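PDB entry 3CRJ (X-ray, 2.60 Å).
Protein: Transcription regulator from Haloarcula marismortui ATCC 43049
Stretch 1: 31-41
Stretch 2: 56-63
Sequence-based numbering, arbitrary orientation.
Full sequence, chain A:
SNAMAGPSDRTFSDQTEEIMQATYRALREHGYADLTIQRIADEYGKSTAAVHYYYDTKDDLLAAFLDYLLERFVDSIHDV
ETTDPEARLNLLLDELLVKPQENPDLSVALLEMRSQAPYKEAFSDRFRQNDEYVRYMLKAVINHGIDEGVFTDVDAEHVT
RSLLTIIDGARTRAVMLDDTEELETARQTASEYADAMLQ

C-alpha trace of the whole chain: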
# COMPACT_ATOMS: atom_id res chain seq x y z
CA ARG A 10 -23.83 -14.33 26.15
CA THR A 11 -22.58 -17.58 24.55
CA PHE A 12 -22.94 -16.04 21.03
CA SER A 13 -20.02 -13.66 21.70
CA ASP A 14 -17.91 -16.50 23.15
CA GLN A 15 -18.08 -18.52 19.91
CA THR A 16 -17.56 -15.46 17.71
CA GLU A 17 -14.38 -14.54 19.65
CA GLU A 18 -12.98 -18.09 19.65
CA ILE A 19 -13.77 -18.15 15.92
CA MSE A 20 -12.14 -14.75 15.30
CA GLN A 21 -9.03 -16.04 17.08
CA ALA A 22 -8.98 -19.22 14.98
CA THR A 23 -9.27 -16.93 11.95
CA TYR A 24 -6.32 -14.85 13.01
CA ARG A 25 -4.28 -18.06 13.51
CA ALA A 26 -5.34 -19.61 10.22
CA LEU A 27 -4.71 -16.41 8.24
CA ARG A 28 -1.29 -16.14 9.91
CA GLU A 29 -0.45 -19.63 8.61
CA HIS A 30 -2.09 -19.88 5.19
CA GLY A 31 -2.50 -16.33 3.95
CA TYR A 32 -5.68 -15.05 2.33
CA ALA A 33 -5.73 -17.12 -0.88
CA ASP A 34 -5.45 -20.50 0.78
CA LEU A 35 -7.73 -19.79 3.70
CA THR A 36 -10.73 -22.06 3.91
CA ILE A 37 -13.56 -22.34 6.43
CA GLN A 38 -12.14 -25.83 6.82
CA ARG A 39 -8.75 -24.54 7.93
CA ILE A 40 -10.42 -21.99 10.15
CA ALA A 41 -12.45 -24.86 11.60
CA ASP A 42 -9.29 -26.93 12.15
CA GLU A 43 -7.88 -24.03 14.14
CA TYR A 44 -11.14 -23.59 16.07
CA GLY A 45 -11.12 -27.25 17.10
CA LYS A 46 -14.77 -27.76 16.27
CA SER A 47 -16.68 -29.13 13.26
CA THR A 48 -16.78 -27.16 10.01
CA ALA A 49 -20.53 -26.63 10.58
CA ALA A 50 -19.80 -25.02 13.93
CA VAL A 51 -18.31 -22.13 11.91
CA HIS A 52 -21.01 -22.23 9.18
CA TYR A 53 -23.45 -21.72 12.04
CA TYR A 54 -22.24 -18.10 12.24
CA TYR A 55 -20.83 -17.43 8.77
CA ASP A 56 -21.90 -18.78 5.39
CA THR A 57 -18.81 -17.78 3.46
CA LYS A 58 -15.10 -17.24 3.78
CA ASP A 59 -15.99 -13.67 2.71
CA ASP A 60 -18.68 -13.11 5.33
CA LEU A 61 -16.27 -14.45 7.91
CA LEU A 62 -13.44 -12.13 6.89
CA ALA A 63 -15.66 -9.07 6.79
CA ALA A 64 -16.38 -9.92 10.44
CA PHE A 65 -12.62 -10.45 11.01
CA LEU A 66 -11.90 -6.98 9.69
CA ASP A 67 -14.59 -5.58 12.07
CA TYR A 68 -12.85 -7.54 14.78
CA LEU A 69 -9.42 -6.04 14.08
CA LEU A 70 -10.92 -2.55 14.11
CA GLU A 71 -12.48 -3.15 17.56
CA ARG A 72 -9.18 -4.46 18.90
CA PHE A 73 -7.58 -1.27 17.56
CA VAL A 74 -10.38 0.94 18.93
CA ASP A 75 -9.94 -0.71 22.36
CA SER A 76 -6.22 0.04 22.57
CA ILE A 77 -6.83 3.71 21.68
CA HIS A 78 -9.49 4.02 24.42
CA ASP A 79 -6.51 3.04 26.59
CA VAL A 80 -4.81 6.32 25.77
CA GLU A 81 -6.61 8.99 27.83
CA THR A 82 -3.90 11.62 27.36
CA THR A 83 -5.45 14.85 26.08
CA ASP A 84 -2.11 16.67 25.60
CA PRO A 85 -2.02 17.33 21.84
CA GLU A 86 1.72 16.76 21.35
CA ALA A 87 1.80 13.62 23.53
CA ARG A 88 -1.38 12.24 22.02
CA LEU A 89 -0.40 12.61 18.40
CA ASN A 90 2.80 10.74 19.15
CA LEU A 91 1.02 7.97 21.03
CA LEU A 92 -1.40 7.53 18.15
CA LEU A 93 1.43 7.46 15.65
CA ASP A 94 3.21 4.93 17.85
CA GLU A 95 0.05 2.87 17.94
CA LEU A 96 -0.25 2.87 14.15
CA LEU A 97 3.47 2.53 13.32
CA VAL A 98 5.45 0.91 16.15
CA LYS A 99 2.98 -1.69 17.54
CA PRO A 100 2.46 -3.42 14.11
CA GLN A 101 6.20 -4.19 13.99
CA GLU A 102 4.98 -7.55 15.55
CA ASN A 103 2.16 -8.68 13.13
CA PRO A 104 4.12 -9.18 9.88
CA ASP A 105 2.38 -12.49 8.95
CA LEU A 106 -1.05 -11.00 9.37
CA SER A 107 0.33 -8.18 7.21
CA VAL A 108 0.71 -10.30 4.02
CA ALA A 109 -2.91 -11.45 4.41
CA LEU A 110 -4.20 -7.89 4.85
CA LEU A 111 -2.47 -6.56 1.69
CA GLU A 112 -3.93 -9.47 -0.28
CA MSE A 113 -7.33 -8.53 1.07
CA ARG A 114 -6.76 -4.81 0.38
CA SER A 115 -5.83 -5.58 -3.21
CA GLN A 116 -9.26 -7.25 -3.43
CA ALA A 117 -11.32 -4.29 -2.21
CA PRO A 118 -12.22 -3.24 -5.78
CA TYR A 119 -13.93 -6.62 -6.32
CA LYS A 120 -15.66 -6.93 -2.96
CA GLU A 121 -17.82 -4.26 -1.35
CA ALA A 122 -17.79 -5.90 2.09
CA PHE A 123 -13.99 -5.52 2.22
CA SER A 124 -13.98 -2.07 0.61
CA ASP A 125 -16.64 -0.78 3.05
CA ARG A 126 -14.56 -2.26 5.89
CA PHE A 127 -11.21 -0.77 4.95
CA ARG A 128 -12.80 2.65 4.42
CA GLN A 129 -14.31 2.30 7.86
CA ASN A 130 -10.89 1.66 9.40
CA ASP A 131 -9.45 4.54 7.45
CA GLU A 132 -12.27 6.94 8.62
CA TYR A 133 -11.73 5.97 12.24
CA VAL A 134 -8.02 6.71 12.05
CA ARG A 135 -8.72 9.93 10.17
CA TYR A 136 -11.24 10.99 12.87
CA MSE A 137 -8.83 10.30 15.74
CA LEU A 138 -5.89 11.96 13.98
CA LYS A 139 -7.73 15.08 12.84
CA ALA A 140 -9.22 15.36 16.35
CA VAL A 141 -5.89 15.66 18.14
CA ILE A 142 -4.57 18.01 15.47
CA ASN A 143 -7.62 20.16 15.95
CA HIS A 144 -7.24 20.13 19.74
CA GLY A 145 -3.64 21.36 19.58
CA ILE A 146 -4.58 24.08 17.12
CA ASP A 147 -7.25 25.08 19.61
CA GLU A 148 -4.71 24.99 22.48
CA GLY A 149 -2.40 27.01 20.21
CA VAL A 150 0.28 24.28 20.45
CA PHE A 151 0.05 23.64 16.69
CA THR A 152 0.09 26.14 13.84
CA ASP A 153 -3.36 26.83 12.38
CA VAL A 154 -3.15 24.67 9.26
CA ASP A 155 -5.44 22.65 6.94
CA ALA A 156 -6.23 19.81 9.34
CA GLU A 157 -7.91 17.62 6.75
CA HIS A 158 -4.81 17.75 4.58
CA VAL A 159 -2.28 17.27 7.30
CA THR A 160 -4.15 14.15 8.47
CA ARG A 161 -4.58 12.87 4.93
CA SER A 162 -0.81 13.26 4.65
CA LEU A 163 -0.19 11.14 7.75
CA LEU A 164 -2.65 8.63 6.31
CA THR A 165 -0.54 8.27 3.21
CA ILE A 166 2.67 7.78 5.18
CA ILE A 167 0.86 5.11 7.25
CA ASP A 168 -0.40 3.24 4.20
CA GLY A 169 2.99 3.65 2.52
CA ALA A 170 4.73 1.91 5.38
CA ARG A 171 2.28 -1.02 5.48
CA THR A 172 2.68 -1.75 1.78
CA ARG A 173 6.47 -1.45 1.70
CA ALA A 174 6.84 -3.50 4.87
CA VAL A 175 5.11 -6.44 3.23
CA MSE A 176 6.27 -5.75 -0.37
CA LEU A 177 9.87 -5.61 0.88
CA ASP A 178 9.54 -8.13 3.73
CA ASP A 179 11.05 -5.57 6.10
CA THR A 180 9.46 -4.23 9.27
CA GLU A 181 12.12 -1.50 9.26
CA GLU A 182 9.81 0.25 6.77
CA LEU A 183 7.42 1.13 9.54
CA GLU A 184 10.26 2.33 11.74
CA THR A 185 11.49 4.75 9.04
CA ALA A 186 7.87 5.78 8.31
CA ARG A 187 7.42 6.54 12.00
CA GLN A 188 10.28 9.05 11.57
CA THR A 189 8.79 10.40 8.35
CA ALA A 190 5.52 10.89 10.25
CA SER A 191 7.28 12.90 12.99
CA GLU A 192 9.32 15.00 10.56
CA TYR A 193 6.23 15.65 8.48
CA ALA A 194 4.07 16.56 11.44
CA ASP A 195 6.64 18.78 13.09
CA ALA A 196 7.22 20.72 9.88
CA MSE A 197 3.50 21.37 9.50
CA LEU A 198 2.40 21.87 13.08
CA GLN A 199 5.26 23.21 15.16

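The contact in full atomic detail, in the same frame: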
# COMPACT_ATOMS: atom_id res chain seq x y z
N GLY A 31 -2.27 -17.51 4.77
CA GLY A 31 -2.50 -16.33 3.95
C GLY A 31 -3.96 -16.25 3.52
O GLY A 31 -4.76 -17.14 3.82
N TYR A 32 -4.31 -15.19 2.80
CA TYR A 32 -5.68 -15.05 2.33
C TYR A 32 -6.06 -16.13 1.32
O TYR A 32 -7.02 -16.85 1.52
CB TYR A 32 -5.97 -13.65 1.76
CG TYR A 32 -7.33 -13.61 1.11
CD1 TYR A 32 -8.49 -13.56 1.88
CD2 TYR A 32 -7.46 -13.68 -0.27
CE1 TYR A 32 -9.75 -13.57 1.29
CE2 TYR A 32 -8.71 -13.69 -0.87
CZ TYR A 32 -9.85 -13.64 -0.08
OH TYR A 32 -11.09 -13.65 -0.68
N ALA A 33 -5.32 -16.25 0.23
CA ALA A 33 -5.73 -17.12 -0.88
C ALA A 33 -6.08 -18.57 -0.48
O ALA A 33 -6.99 -19.19 -1.01
CB ALA A 33 -4.67 -17.11 -1.97
N ASP A 34 -5.34 -19.10 0.48
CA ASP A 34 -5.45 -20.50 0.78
C ASP A 34 -6.24 -20.71 2.04
O ASP A 34 -6.26 -21.81 2.58
CB ASP A 34 -4.06 -21.12 0.91
CG ASP A 34 -3.44 -21.42 -0.43
OD1 ASP A 34 -4.19 -21.76 -1.36
OD2 ASP A 34 -2.20 -21.31 -0.56
N LEU A 35 -6.88 -19.66 2.53
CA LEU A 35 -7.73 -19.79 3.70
C LEU A 35 -8.97 -20.51 3.25
O LEU A 35 -9.47 -20.29 2.14
CB LEU A 35 -8.14 -18.43 4.22
CG LEU A 35 -8.14 -18.17 5.72
CD1 LEU A 35 -9.43 -17.48 6.03
CD2 LEU A 35 -8.03 -19.42 6.56
N THR A 36 -9.46 -21.38 4.12
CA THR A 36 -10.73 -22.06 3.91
C THR A 36 -11.44 -22.17 5.26
O THR A 36 -10.80 -22.44 6.28
CB THR A 36 -10.55 -23.50 3.33
OG1 THR A 36 -9.94 -24.36 4.30
CG2 THR A 36 -9.70 -23.49 2.08
N ILE A 37 -12.75 -21.96 5.27
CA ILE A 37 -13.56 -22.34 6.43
C ILE A 37 -12.96 -23.60 7.09
O ILE A 37 -12.71 -23.64 8.31
CB ILE A 37 -15.01 -22.61 6.00
CG1 ILE A 37 -15.59 -21.40 5.24
CG2 ILE A 37 -15.88 -23.02 7.20
CD1 ILE A 37 -16.02 -20.23 6.10
N GLN A 38 -12.67 -24.62 6.28
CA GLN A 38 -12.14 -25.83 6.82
C GLN A 38 -10.93 -25.57 7.71
O GLN A 38 -10.84 -26.10 8.83
CB GLN A 38 -11.78 -26.81 5.73
CG GLN A 38 -11.30 -28.14 6.28
CD GLN A 38 -12.09 -28.58 7.53
OE1 GLN A 38 -11.55 -28.58 8.65
NE2 GLN A 38 -13.38 -28.93 7.35
N ARG A 39 -10.00 -24.76 7.21
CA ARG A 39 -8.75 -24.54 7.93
C ARG A 39 -8.99 -23.69 9.17
O ARG A 39 -8.46 -23.98 10.25
CB ARG A 39 -7.69 -23.95 7.01
CG ARG A 39 -6.95 -25.04 6.24
CD ARG A 39 -6.33 -24.48 5.00
NE ARG A 39 -5.88 -25.54 4.09
CZ ARG A 39 -4.88 -25.40 3.23
NH1 ARG A 39 -4.21 -24.26 3.14
NH2 ARG A 39 -4.52 -26.40 2.45
N ILE A 40 -9.85 -22.69 9.02
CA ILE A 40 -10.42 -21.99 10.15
C ILE A 40 -10.98 -22.99 11.15
O ILE A 40 -10.59 -22.99 12.32
CB ILE A 40 -11.52 -21.05 9.68
CG1 ILE A 40 -10.93 -20.04 8.70
CG2 ILE A 40 -12.20 -20.40 10.89
CD1 ILE A 40 -11.94 -19.05 8.15
N ALA A 41 -11.86 -23.88 10.70
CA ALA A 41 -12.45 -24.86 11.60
C ALA A 41 -11.40 -25.72 12.28
O ALA A 41 -11.48 -25.95 13.47
CB ALA A 41 -13.46 -25.71 10.89
N ASP A 56 -21.55 -17.93 6.51
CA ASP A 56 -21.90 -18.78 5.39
C ASP A 56 -20.76 -18.88 4.39
O ASP A 56 -20.67 -19.84 3.62
CB ASP A 56 -23.16 -18.23 4.72
CG ASP A 56 -23.91 -17.27 5.63
OD1 ASP A 56 -25.15 -17.42 5.78
OD2 ASP A 56 -23.23 -16.38 6.23
N THR A 57 -19.86 -17.90 4.43
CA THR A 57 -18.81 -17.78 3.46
C THR A 57 -17.53 -17.40 4.15
O THR A 57 -17.54 -16.76 5.21
CB THR A 57 -19.15 -16.68 2.49
OG1 THR A 57 -20.42 -16.99 1.90
CG2 THR A 57 -18.10 -16.57 1.38
N LYS A 58 -16.42 -17.82 3.54
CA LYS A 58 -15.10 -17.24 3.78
C LYS A 58 -15.21 -15.71 3.82
O LYS A 58 -14.75 -15.09 4.78
CB LYS A 58 -14.13 -17.68 2.66
CG LYS A 58 -12.66 -17.30 2.85
CD LYS A 58 -11.83 -17.91 1.75
CE LYS A 58 -10.55 -17.12 1.48
NZ LYS A 58 -10.06 -17.27 0.07
N ASP A 59 -15.85 -15.12 2.82
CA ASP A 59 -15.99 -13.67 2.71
C ASP A 59 -16.81 -13.02 3.83
O ASP A 59 -16.44 -11.96 4.33
CB ASP A 59 -16.54 -13.26 1.34
CG ASP A 59 -15.49 -13.32 0.25
OD1 ASP A 59 -15.84 -12.97 -0.91
OD2 ASP A 59 -14.31 -13.69 0.54
N ASP A 60 -17.93 -13.63 4.21
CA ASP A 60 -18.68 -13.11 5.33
C ASP A 60 -17.80 -13.11 6.57
O ASP A 60 -17.76 -12.14 7.33
CB ASP A 60 -19.90 -13.99 5.62
CG ASP A 60 -20.95 -13.92 4.54
OD1 ASP A 60 -20.58 -13.68 3.37
OD2 ASP A 60 -22.15 -14.12 4.87
N LEU A 61 -17.07 -14.21 6.73
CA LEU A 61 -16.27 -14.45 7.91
C LEU A 61 -15.15 -13.42 8.01
O LEU A 61 -14.89 -12.91 9.10
CB LEU A 61 -15.71 -15.86 7.86
CG LEU A 61 -15.09 -16.36 9.16
CD1 LEU A 61 -15.25 -17.85 9.24
CD2 LEU A 61 -13.61 -15.97 9.26
N LEU A 62 -14.53 -13.10 6.89
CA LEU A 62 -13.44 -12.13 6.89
C LEU A 62 -13.91 -10.68 6.97
O LEU A 62 -13.17 -9.81 7.41
CB LEU A 62 -12.55 -12.36 5.68
CG LEU A 62 -11.74 -13.66 5.66
CD1 LEU A 62 -11.02 -13.79 4.34
CD2 LEU A 62 -10.73 -13.71 6.83
N ALA A 63 -15.15 -10.41 6.57
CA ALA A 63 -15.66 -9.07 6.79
C ALA A 63 -15.75 -8.88 8.29
O ALA A 63 -15.27 -7.88 8.83
CB ALA A 63 -17.01 -8.88 6.13

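Contact between residues 31-41 and 56-63, which buries 450 Å² summed over both sides and centers on the long side chain of K58. K58 leaves the start of its helix with all four chi angles in t, and this extended chain carries its ammonium group to the loop of stretch 1. There K58 NZ lies over one face of the Y32 ring, 4.0 Å from the ring centroid and 23° off the normal, a cation-pi contact. The same K58 NZ gives a weak hydrogen bond to Y32 O (3.4 Å), an oxygen that also accepts from L35 N (3.0 Å) within the type I turn from Y32 to L35. A lysine suits this place because its aliphatic part packs as well: K58 CD is 3.4 Å from L35 O, and K58 CE is 3.9 Å from L35 CB. Y32, with chi1 t, points its CA-to-CB bond sideways, but the ring reaches the second helix, bringing Y32 OH to 3.4 Å from D59 OD2. Apolar packing continues the contact: L62 CD1 meets the edge of the Y32 ring, 3.3 Å from Y32 CE1, while L62 CD2 lies 4.1 Å from L35 CD1. At the preceding residue, L61, I40 CD1 packs on L61 CD2 (3.7 Å) and I37 CD1 on L61 CD1 (4.0 Å). I37 CD1 also rests 3.5 Å from K58 N, against the beginning of the helix. Y32, L35, I40, L61 and L62 are buried, as suits their largely apolar side chains. The T36 side chain caps the helix of stretch 1, its OG1 accepting from R39 N (2.9 Å). The two helix axes, inclined at 54°, approach no closer than 11.4 Å, a gap bridged by side chains.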